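Long-range contact in oxidoreductase (Thermotoga maritima, PDB 1ZH8), which binds NADP and probably catalyses NADP-dependent oxidation or reduction of an alcohol or carbonyl substrate, as a Gfo/Idh/MocA-family dehydrogenase: residues Thr48-Arg53 and Gly66-Phe71. Residues are numbered along the deposited sequence; the frame is centred on the assembly and turned at random.
Sequences TAVTSR and GNPAVF. With NAP (NADP nicotinamide-adenine-dinucleotide phosphate), chain D.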
loop_
_atom_site.group_PDB
_atom_site.type_symbol
_atom_site.label_atom_id
_atom_site.label_comp_id
_atom_site.label_asym_id
_atom_site.label_seq_id
_atom_site.Cartn_x
_atom_site.Cartn_y
_atom_site.Cartn_z
ATOM N N THR A 48 12.821 -44.114 -7.265
ATOM C CA THR A 48 13.675 -45.265 -7.117
ATOM C C THR A 48 14.557 -45.179 -5.870
ATOM O O THR A 48 15.123 -46.195 -5.453
ATOM C CB THR A 48 14.602 -45.375 -8.317
ATOM O OG1 THR A 48 15.278 -44.120 -8.505
ATOM C CG2 THR A 48 13.809 -45.711 -9.562
ATOM N N ALA A 49 14.690 -43.975 -5.288
ATOM C CA ALA A 49 15.542 -43.787 -4.107
ATOM C C ALA A 49 15.064 -42.672 -3.206
ATOM O O ALA A 49 14.400 -41.740 -3.645
ATOM C CB ALA A 49 17.008 -43.563 -4.500
ATOM N N VAL A 50 15.452 -42.760 -1.942
ATOM C CA VAL A 50 14.913 -41.916 -0.892
ATOM C C VAL A 50 15.974 -41.800 0.200
ATOM O O VAL A 50 16.720 -42.757 0.470
ATOM C CB VAL A 50 13.576 -42.533 -0.363
ATOM C CG1 VAL A 50 13.366 -42.279 1.092
ATOM C CG2 VAL A 50 12.390 -42.018 -1.170
ATOM N N THR A 51 16.074 -40.610 0.794
ATOM C CA THR A 51 17.003 -40.377 1.894
ATOM C C THR A 51 16.500 -39.213 2.739
ATOM O O THR A 51 15.826 -38.318 2.222
ATOM C CB THR A 51 18.425 -40.099 1.363
ATOM O OG1 THR A 51 19.369 -40.145 2.439
ATOM C CG2 THR A 51 18.500 -38.750 0.662
ATOM N N SER A 52 16.788 -39.235 4.042
ATOM C CA SER A 52 16.392 -38.124 4.914
ATOM C C SER A 52 17.383 -37.973 6.071
ATOM O O SER A 52 18.238 -38.823 6.234
ATOM C CB SER A 52 14.962 -38.332 5.428
ATOM O OG SER A 52 14.311 -37.078 5.611
ATOM N N ARG A 53 17.294 -36.900 6.856
ATOM C CA ARG A 53 18.114 -36.797 8.075
ATOM C C ARG A 53 17.796 -37.914 9.081
ATOM O O ARG A 53 18.716 -38.560 9.573
ATOM C CB ARG A 53 17.998 -35.406 8.736
ATOM C CG ARG A 53 18.637 -35.309 10.154
ATOM C CD ARG A 53 18.498 -33.900 10.740
ATOM N NE ARG A 53 17.095 -33.480 10.812
ATOM C CZ ARG A 53 16.669 -32.252 11.094
ATOM N NH1 ARG A 53 17.526 -31.273 11.349
ATOM N NH2 ARG A 53 15.367 -32.007 11.128
ATOM N N GLY A 66 5.968 -47.032 -2.229
ATOM C CA GLY A 66 5.966 -48.420 -2.683
ATOM C C GLY A 66 7.181 -49.140 -2.103
ATOM O O GLY A 66 7.110 -49.734 -1.019
ATOM N N ASN A 67 8.301 -49.070 -2.815
ATOM C CA ASN A 67 9.505 -49.786 -2.429
ATOM C C ASN A 67 10.802 -49.181 -2.996
ATOM O O ASN A 67 11.603 -49.881 -3.616
ATOM C CB ASN A 67 9.392 -51.245 -2.856
ATOM C CG ASN A 67 10.408 -52.133 -2.153
ATOM O OD1 ASN A 67 10.803 -51.868 -1.016
ATOM N ND2 ASN A 67 10.840 -53.187 -2.834
ATOM N N PRO A 68 11.014 -47.872 -2.806
ATOM C CA PRO A 68 12.277 -47.373 -3.324
ATOM C C PRO A 68 13.407 -47.782 -2.385
ATOM O O PRO A 68 13.155 -48.098 -1.221
ATOM C CB PRO A 68 12.080 -45.864 -3.290
ATOM C CG PRO A 68 11.165 -45.663 -2.134
ATOM C CD PRO A 68 10.224 -46.811 -2.161
ATOM N N ALA A 69 14.638 -47.772 -2.878
ATOM C CA ALA A 69 15.790 -47.985 -2.008
ATOM C C ALA A 69 15.949 -46.820 -1.020
ATOM O O ALA A 69 15.765 -45.658 -1.392
ATOM C CB ALA A 69 17.033 -48.177 -2.827
ATOM N N VAL A 70 16.253 -47.141 0.240
ATOM C CA VAL A 70 16.453 -46.134 1.283
ATOM C C VAL A 70 17.950 -45.983 1.623
ATOM O O VAL A 70 18.630 -46.954 1.916
ATOM C CB VAL A 70 15.629 -46.456 2.563
ATOM C CG1 VAL A 70 15.828 -45.377 3.636
ATOM C CG2 VAL A 70 14.161 -46.586 2.240
ATOM N N PHE A 71 18.445 -44.753 1.598
ATOM C CA PHE A 71 19.855 -44.480 1.860
ATOM C C PHE A 71 20.073 -43.661 3.132
ATOM O O PHE A 71 19.302 -42.747 3.439
ATOM C CB PHE A 71 20.483 -43.769 0.655
ATOM C CG PHE A 71 20.510 -44.610 -0.583
ATOM C CD1 PHE A 71 21.509 -45.569 -0.765
ATOM C CD2 PHE A 71 19.520 -44.475 -1.552
ATOM C CE1 PHE A 71 21.530 -46.378 -1.899
ATOM C CE2 PHE A 71 19.534 -45.270 -2.697
ATOM C CZ PHE A 71 20.546 -46.228 -2.872
HETATM P PA NAP D . 10.501 -29.806 6.597
HETATM O O1A NAP D . 9.219 -30.465 6.956
HETATM O O2A NAP D . 11.330 -29.457 7.762
HETATM O O5B NAP D . 11.265 -30.740 5.541
HETATM C C5B NAP D . 12.673 -30.760 5.495
HETATM C C4B NAP D . 13.115 -32.207 5.399
HETATM O O4B NAP D . 14.508 -32.277 5.124
HETATM C C3B NAP D . 12.896 -32.958 6.707
HETATM O O3B NAP D . 12.534 -34.254 6.330
HETATM C C2B NAP D . 14.292 -32.934 7.306
HETATM O O2B NAP D . 14.714 -33.792 8.360
HETATM C C1B NAP D . 15.116 -33.158 6.057
HETATM N N9A NAP D . 16.516 -32.809 6.281
HETATM C C8A NAP D . 17.028 -31.836 7.111
HETATM N N7A NAP D . 18.374 -31.850 6.993
HETATM C C5A NAP D . 18.719 -32.820 6.106
HETATM C C6A NAP D . 19.938 -33.272 5.616
HETATM N N6A NAP D . 21.074 -32.740 6.036
HETATM N N1A NAP D . 19.975 -34.279 4.689
HETATM C C2A NAP D . 18.802 -34.854 4.261
HETATM N N3A NAP D . 17.595 -34.420 4.746
HETATM C C4A NAP D . 17.558 -33.420 5.650
HETATM O O3 NAP D . 10.180 -28.459 5.798
HETATM P PN NAP D . 9.294 -28.391 4.459
HETATM O O1N NAP D . 9.014 -29.722 3.832
HETATM O O2N NAP D . 8.250 -27.462 4.867
HETATM O O5D NAP D . 10.227 -27.603 3.409
HETATM C C5D NAP D . 11.250 -28.210 2.640
HETATM C C4D NAP D . 11.460 -27.392 1.367
HETATM O O4D NAP D . 10.223 -27.305 0.671
HETATM C C3D NAP D . 11.882 -25.957 1.695
HETATM O O3D NAP D . 12.875 -25.510 0.802
HETATM C C2D NAP D . 10.633 -25.131 1.507
HETATM O O2D NAP D . 10.909 -23.806 1.102
HETATM C C1D NAP D . 9.889 -25.938 0.453
HETATM N N1N NAP D . 8.449 -25.714 0.548
HETATM C C2N NAP D . 7.802 -25.225 -0.551
HETATM C C3N NAP D . 6.426 -24.981 -0.518
HETATM C C7N NAP D . 5.675 -24.658 -1.786
HETATM O O7N NAP D . 4.299 -24.394 -1.652
HETATM N N7N NAP D . 6.289 -24.631 -2.986
HETATM C C4N NAP D . 5.713 -25.252 0.658
HETATM C C5N NAP D . 6.381 -25.767 1.776
HETATM C C6N NAP D . 7.759 -25.995 1.709
HETATM P P2B NAP D . 14.120 -35.166 8.954
HETATM O O1X NAP D . 14.603 -36.365 8.167
HETATM O O2X NAP D . 12.608 -35.166 8.928
HETATM O O3X NAP D . 14.646 -35.209 10.372
#
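Ala49 and Val50 pair in parallel with Ala69 and Val70 where edge strand 69-71 joins strand 45-51 of the Rossmann sheet, a compact example of how a beta-alpha-beta unit closes beside its cofactor. Backbone bonds alternate across the seam: Ala69 N to Thr48 O (3.1 Å), a weak one from Val50 N to Ala69 O, and a third from Phe71 N to Val50 O (2.9 Å). Beyond them a side chain takes over: with OG1 anti to the backbone N (chi1 -168°), Thr51 donates to Phe71 O at 2.8 Å, from above the carbonyl plane. A valine at Thr51 would probably leave that carbonyl without this donor and the strand ends less firmly joined. On the same face, Ala49 CB lies at the edge of the Phe71 ring, in its plane, 3.5 Å from CE2; on the other, Val50 CG2 lies against Pro68 CG. Past the strand end, Ser52 OG (2.7 Å to O1X) and Arg53 NE (3.0 Å to O3X) hold the NADP 2'-phosphate, while adenine C8A sits over one face of the Arg53 guanidinium, whose edge meets O3X in plane. Helix 55-65 packs on Val50 and Val70, helix 74-79 on Ala49 and Phe71, and strand 19-24 continues the sheet beyond strand 45-51.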